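Local coordinates for protein type II restriction enzyme ngomi (Neisseria gonorrhoeae, PDB 1FIU) that recognises the double-stranded DNA sequence 5'-GCCGGC-3' and cleaves it after the first G, working as a magnesium-dependent homotetrameric restriction endonuclease, at residues K14-G19 / E70-E75; P223-I228 / E259-L264. All coordinates share one frame; numbering follows the deposited sequence.

Interaction 1 (K14-G19 / E70-E75); sequences KKLLDG and EAICSE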
loop_
_atom_site.group_PDB
_atom_site.type_symbol
_atom_site.label_atom_id
_atom_site.label_comp_id
_atom_site.label_asym_id
_atom_site.label_seq_id
_atom_site.Cartn_x
_atom_site.Cartn_y
_atom_site.Cartn_z
ATOM N N LYS I 14 7.949 37.396 9.682
ATOM C CA LYS I 14 8.867 38.505 9.451
ATOM C C LYS I 14 10.055 38.109 8.583
ATOM O O LYS I 14 10.515 38.897 7.762
ATOM C CB LYS I 14 9.342 39.086 10.785
ATOM C CG LYS I 14 10.135 40.373 10.663
ATOM C CD LYS I 14 10.402 40.975 12.040
ATOM C CE LYS I 14 11.158 42.301 11.940
ATOM N NZ LYS I 14 12.563 42.125 11.463
ATOM N N LYS I 15 10.566 36.891 8.746
ATOM C CA LYS I 15 11.673 36.455 7.914
ATOM C C LYS I 15 11.237 36.338 6.453
ATOM O O LYS I 15 12.001 36.639 5.527
ATOM C CB LYS I 15 12.201 35.104 8.406
ATOM C CG LYS I 15 12.829 35.173 9.789
ATOM C CD LYS I 15 13.371 33.790 10.193
ATOM C CE LYS I 15 14.041 33.829 11.562
ATOM N NZ LYS I 15 14.457 32.447 11.986
ATOM N N LEU I 16 10.002 35.885 6.247
ATOM C CA LEU I 16 9.490 35.757 4.895
ATOM C C LEU I 16 9.342 37.159 4.293
ATOM O O LEU I 16 9.589 37.343 3.113
ATOM C CB LEU I 16 8.133 35.033 4.892
ATOM C CG LEU I 16 8.158 33.544 5.278
ATOM C CD1 LEU I 16 6.736 33.018 5.330
ATOM C CD2 LEU I 16 8.995 32.749 4.283
ATOM N N LEU I 17 8.933 38.132 5.104
ATOM C CA LEU I 17 8.788 39.495 4.590
ATOM C C LEU I 17 10.149 40.142 4.351
ATOM O O LEU I 17 10.417 40.672 3.270
ATOM C CB LEU I 17 7.982 40.368 5.568
ATOM C CG LEU I 17 6.546 39.936 5.826
ATOM C CD1 LEU I 17 5.879 40.931 6.789
ATOM C CD2 LEU I 17 5.795 39.880 4.508
ATOM N N ASP I 18 11.018 40.089 5.356
ATOM C CA ASP I 18 12.329 40.718 5.232
ATOM C C ASP I 18 13.159 40.174 4.070
ATOM O O ASP I 18 13.941 40.907 3.468
ATOM C CB ASP I 18 13.115 40.594 6.553
ATOM C CG ASP I 18 12.522 41.435 7.689
ATOM O OD1 ASP I 18 11.537 42.184 7.490
ATOM O OD2 ASP I 18 13.059 41.343 8.815
ATOM N N GLY I 19 12.998 38.896 3.741
ATOM C CA GLY I 19 13.757 38.326 2.644
ATOM C C GLY I 19 13.073 38.519 1.300
ATOM O O GLY I 19 13.558 38.058 0.266
ATOM N N GLU I 70 12.099 26.601 2.838
ATOM C CA GLU I 70 12.550 25.442 3.596
ATOM C C GLU I 70 13.390 25.914 4.780
ATOM O O GLU I 70 13.207 25.469 5.906
ATOM C CB GLU I 70 13.418 24.506 2.743
ATOM C CG GLU I 70 12.683 23.724 1.671
ATOM C CD GLU I 70 13.614 22.867 0.823
ATOM O OE1 GLU I 70 14.830 22.816 1.129
ATOM O OE2 GLU I 70 13.128 22.235 -0.145
ATOM N N ALA I 71 14.334 26.814 4.508
ATOM C CA ALA I 71 15.219 27.288 5.569
ATOM C C ALA I 71 14.470 27.981 6.709
ATOM O O ALA I 71 14.710 27.713 7.884
ATOM C CB ALA I 71 16.275 28.234 4.980
ATOM N N ILE I 72 13.543 28.871 6.356
ATOM C CA ILE I 72 12.773 29.598 7.353
ATOM C C ILE I 72 11.845 28.659 8.143
ATOM O O ILE I 72 11.669 28.828 9.347
ATOM C CB ILE I 72 12.019 30.749 6.660
ATOM C CG1 ILE I 72 13.074 31.765 6.186
ATOM C CG2 ILE I 72 11.024 31.381 7.594
ATOM C CD1 ILE I 72 12.563 32.848 5.228
ATOM N N CYS I 73 11.257 27.672 7.461
ATOM C CA CYS I 73 10.423 26.693 8.155
ATOM C C CYS I 73 11.277 25.915 9.157
ATOM O O CYS I 73 10.848 25.677 10.297
ATOM C CB CYS I 73 9.797 25.716 7.151
ATOM S SG CYS I 73 8.295 26.377 6.338
ATOM N N SER I 74 12.489 25.547 8.737
ATOM C CA SER I 74 13.406 24.800 9.599
ATOM C C SER I 74 13.742 25.562 10.876
ATOM O O SER I 74 13.745 24.993 11.983
ATOM C CB SER I 74 14.697 24.508 8.849
ATOM O OG SER I 74 15.485 23.587 9.582
ATOM N N GLU I 75 14.034 26.851 10.724
ATOM C CA GLU I 75 14.384 27.686 11.867
ATOM C C GLU I 75 13.229 27.823 12.847
ATOM O O GLU I 75 13.439 27.794 14.049
ATOM C CB GLU I 75 14.851 29.066 11.381
ATOM C CG GLU I 75 16.123 28.966 10.585
ATOM C CD GLU I 75 16.594 30.293 10.043
ATOM O OE1 GLU I 75 15.826 31.280 10.096
ATOM O OE2 GLU I 75 17.744 30.341 9.553
HETATM O O HOH W 1 11.396 31.175 11.282
#
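Ile72 fills the packed half of this contact, reaching from helix 62-81 to both Lys15 and Leu16 of helix 4-18. Its CD1 lies 3.7 Å from Leu16 CD2 and also rests on the backbone carbonyl and CB of Lys15, while the CG2 branch of Ile72 touches that same CB, 4.0 Å away. Isoleucine suits the spot, since its CD1 and CG2 branches both pack against the CB of Lys15. Leu16 starts off at a tangent to the partner helix, and its branched end swings back to meet Ile72.

The other half is polar and looser. Lys15 runs out fully extended beyond CG, long enough to bring NZ within 2.6 Å of Glu75 OE1 in a salt bridge. The ammonium approaches that oxygen from the anti side, 34° out of the carboxylate plane. Glu75 is exposed here, and a water links the helices loosely, donating to Ile72 O at 3.1 Å and weakly accepting from Lys15 NZ.

The two helix segments run roughly antiparallel, at 153°, their axes coming within 10.4 Å at closest approach. Leu16 also packs on Phe244, Ile72 meets Phe12 of helix 4-18, and Ser74 of helix 62-81 lies on strands 92-96 and 141-145.

Interaction 2 (P223-I228 / E259-L264); sequences PTPSRI and EDALDL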
loop_
_atom_site.group_PDB
_atom_site.type_symbol
_atom_site.label_atom_id
_atom_site.label_comp_id
_atom_site.label_asym_id
_atom_site.label_seq_id
_atom_site.Cartn_x
_atom_site.Cartn_y
_atom_site.Cartn_z
ATOM N N PRO I 223 -2.024 29.682 -1.188
ATOM C CA PRO I 223 -3.207 30.380 -0.670
ATOM C C PRO I 223 -4.582 29.744 -0.886
ATOM O O PRO I 223 -5.512 29.987 -0.108
ATOM C CB PRO I 223 -3.115 31.763 -1.347
ATOM C CG PRO I 223 -2.506 31.439 -2.663
ATOM C CD PRO I 223 -1.398 30.433 -2.291
ATOM N N THR I 224 -4.724 28.924 -1.919
ATOM C CA THR I 224 -6.044 28.366 -2.195
ATOM C C THR I 224 -6.404 27.017 -1.588
ATOM O O THR I 224 -5.633 26.066 -1.670
ATOM C CB THR I 224 -6.311 28.277 -3.725
ATOM O OG1 THR I 224 -5.436 27.320 -4.341
ATOM C CG2 THR I 224 -6.105 29.644 -4.373
ATOM N N PRO I 225 -7.588 26.924 -0.964
ATOM C CA PRO I 225 -8.014 25.654 -0.372
ATOM C C PRO I 225 -8.030 24.527 -1.402
ATOM O O PRO I 225 -7.703 23.379 -1.078
ATOM C CB PRO I 225 -9.431 25.966 0.152
ATOM C CG PRO I 225 -9.271 27.402 0.619
ATOM C CD PRO I 225 -8.472 28.030 -0.522
ATOM N N SER I 226 -8.415 24.835 -2.645
ATOM C CA SER I 226 -8.470 23.794 -3.669
ATOM C C SER I 226 -7.101 23.171 -3.909
ATOM O O SER I 226 -6.984 21.947 -3.954
ATOM C CB SER I 226 -9.042 24.338 -4.996
ATOM O OG SER I 226 -8.226 25.352 -5.531
ATOM N N ARG I 227 -6.063 23.992 -4.050
ATOM C CA ARG I 227 -4.732 23.441 -4.287
ATOM C C ARG I 227 -4.186 22.760 -3.032
ATOM O O ARG I 227 -3.539 21.712 -3.122
ATOM C CB ARG I 227 -3.799 24.542 -4.800
ATOM C CG ARG I 227 -3.891 24.676 -6.329
ATOM C CD ARG I 227 -3.316 25.979 -6.861
ATOM N NE ARG I 227 -3.262 25.915 -8.313
ATOM C CZ ARG I 227 -3.273 26.971 -9.123
ATOM N NH1 ARG I 227 -3.340 28.201 -8.636
ATOM N NH2 ARG I 227 -3.198 26.791 -10.428
ATOM N N ILE I 228 -4.466 23.325 -1.867
ATOM C CA ILE I 228 -4.033 22.685 -0.623
ATOM C C ILE I 228 -4.672 21.279 -0.545
ATOM O O ILE I 228 -4.007 20.292 -0.148
ATOM C CB ILE I 228 -4.506 23.492 0.609
ATOM C CG1 ILE I 228 -3.797 24.847 0.645
ATOM C CG2 ILE I 228 -4.287 22.676 1.910
ATOM C CD1 ILE I 228 -4.480 25.825 1.574
ATOM N N GLU I 259 -17.733 31.147 -0.351
ATOM C CA GLU I 259 -18.404 30.002 0.235
ATOM C C GLU I 259 -17.868 28.606 -0.076
ATOM O O GLU I 259 -17.753 27.790 0.837
ATOM C CB GLU I 259 -19.892 30.058 -0.109
ATOM C CG GLU I 259 -20.570 31.369 0.302
ATOM C CD GLU I 259 -20.500 31.636 1.795
ATOM O OE1 GLU I 259 -20.010 30.757 2.543
ATOM O OE2 GLU I 259 -20.946 32.726 2.225
ATOM N N ASP I 260 -17.576 28.312 -1.339
ATOM C CA ASP I 260 -17.070 26.981 -1.667
ATOM C C ASP I 260 -15.685 26.778 -1.035
ATOM O O ASP I 260 -15.418 25.736 -0.405
ATOM C CB ASP I 260 -17.005 26.777 -3.184
ATOM C CG ASP I 260 -18.396 26.561 -3.813
ATOM O OD1 ASP I 260 -19.407 26.504 -3.067
ATOM O OD2 ASP I 260 -18.475 26.444 -5.054
ATOM N N ALA I 261 -14.808 27.766 -1.193
ATOM C CA ALA I 261 -13.466 27.654 -0.616
ATOM C C ALA I 261 -13.576 27.519 0.904
ATOM O O ALA I 261 -12.814 26.782 1.534
ATOM C CB ALA I 261 -12.617 28.862 -0.991
ATOM N N LEU I 262 -14.533 28.226 1.499
ATOM C CA LEU I 262 -14.750 28.150 2.934
ATOM C C LEU I 262 -15.162 26.732 3.326
ATOM O O LEU I 262 -14.664 26.179 4.303
ATOM C CB LEU I 262 -15.855 29.116 3.351
ATOM C CG LEU I 262 -15.443 30.510 3.768
ATOM C CD1 LEU I 262 -16.703 31.361 3.953
ATOM C CD2 LEU I 262 -14.646 30.434 5.059
ATOM N N ASP I 263 -16.107 26.173 2.575
ATOM C CA ASP I 263 -16.584 24.822 2.820
ATOM C C ASP I 263 -15.418 23.832 2.767
ATOM O O ASP I 263 -15.313 22.942 3.615
ATOM C CB ASP I 263 -17.632 24.419 1.775
ATOM C CG ASP I 263 -18.964 25.127 1.981
ATOM O OD1 ASP I 263 -19.109 25.818 3.007
ATOM O OD2 ASP I 263 -19.863 24.979 1.129
ATOM N N LEU I 264 -14.549 23.999 1.776
ATOM C CA LEU I 264 -13.420 23.087 1.604
ATOM C C LEU I 264 -12.413 23.280 2.731
ATOM O O LEU I 264 -11.878 22.296 3.277
ATOM C CB LEU I 264 -12.790 23.294 0.222
ATOM C CG LEU I 264 -11.640 22.343 -0.163
ATOM C CD1 LEU I 264 -12.035 20.867 0.127
ATOM C CD2 LEU I 264 -11.308 22.533 -1.632
#
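Apolar contact carries this interface, with Pro225 meeting Ala261 and Leu264 where the starts of two helices come together. The proline ring presents CG to the methyl of Ala261 at 4.0 Å, and both CB and CG of the ring also rest against the Ala261 carbonyl oxygen. Alanine suits this place because its short side chain lets the ring come close to the helix backbone; the CA atoms of Pro225 and Ala261 are 5.8 Å apart. Leu264, one helical turn later, sets its CG 4.3 Å from Pro225 CB. Its CG stands anti to the backbone N (chi1 -176°), which sends the branched end across to the other segment. There CD2 reaches both Pro225 O and the backbone of Ser226, 3.7 Å from Ser226 CA, so the nearest contacts of the leucine are with main-chain atoms. Ser226 is exposed at this margin, where a small polar residue is well placed.

No hydrogen bond crosses between the segments; the polar interactions belong to helix 225-232 and its surroundings. Thr224 is the N-cap of that helix, and OG1 of Thr224 takes a weak capping bond from Arg227 N at 3.4 Å, with an N-H...O angle of 152°. Proline fits the first turn, where its missing N-H costs no helical bond. Arg227 leaves on the far side, forming a salt bridge with Asp34 and a weak hydrogen bond to a guanine O6 of the bound DNA.

Leu253 of helix 246-256 touches both Pro225 and Ala261, Met268 further along helix 259-270 packs on Pro225 and Ile228, and Pro223 and Thr224 lie against helix 38-50.

Overall arrangement
Interactions 1 and 2 follow one another along the chain, with centres 25 Å apart and nearest atoms about 11 Å apart, so they do not touch. Both join helices that accompany the mixed sheet of this PDDEXK-clan nuclease. Interaction 1 lies nearer the catalytic centre: the side chain of Ile72 is about 8 Å from that of Cys186, about 12 Å from that of Asp140 and about 13 Å from a bound magnesium ion. Both come close to the DNA, with nearest atoms about 4 Å away for interaction 1 and about 3 Å for interaction 2. The packing of 14-19 / 70-75 thus lies near the magnesium site without forming part of it, whereas 223-228 / 259-264, away from that site, backs a helix that touches the bases.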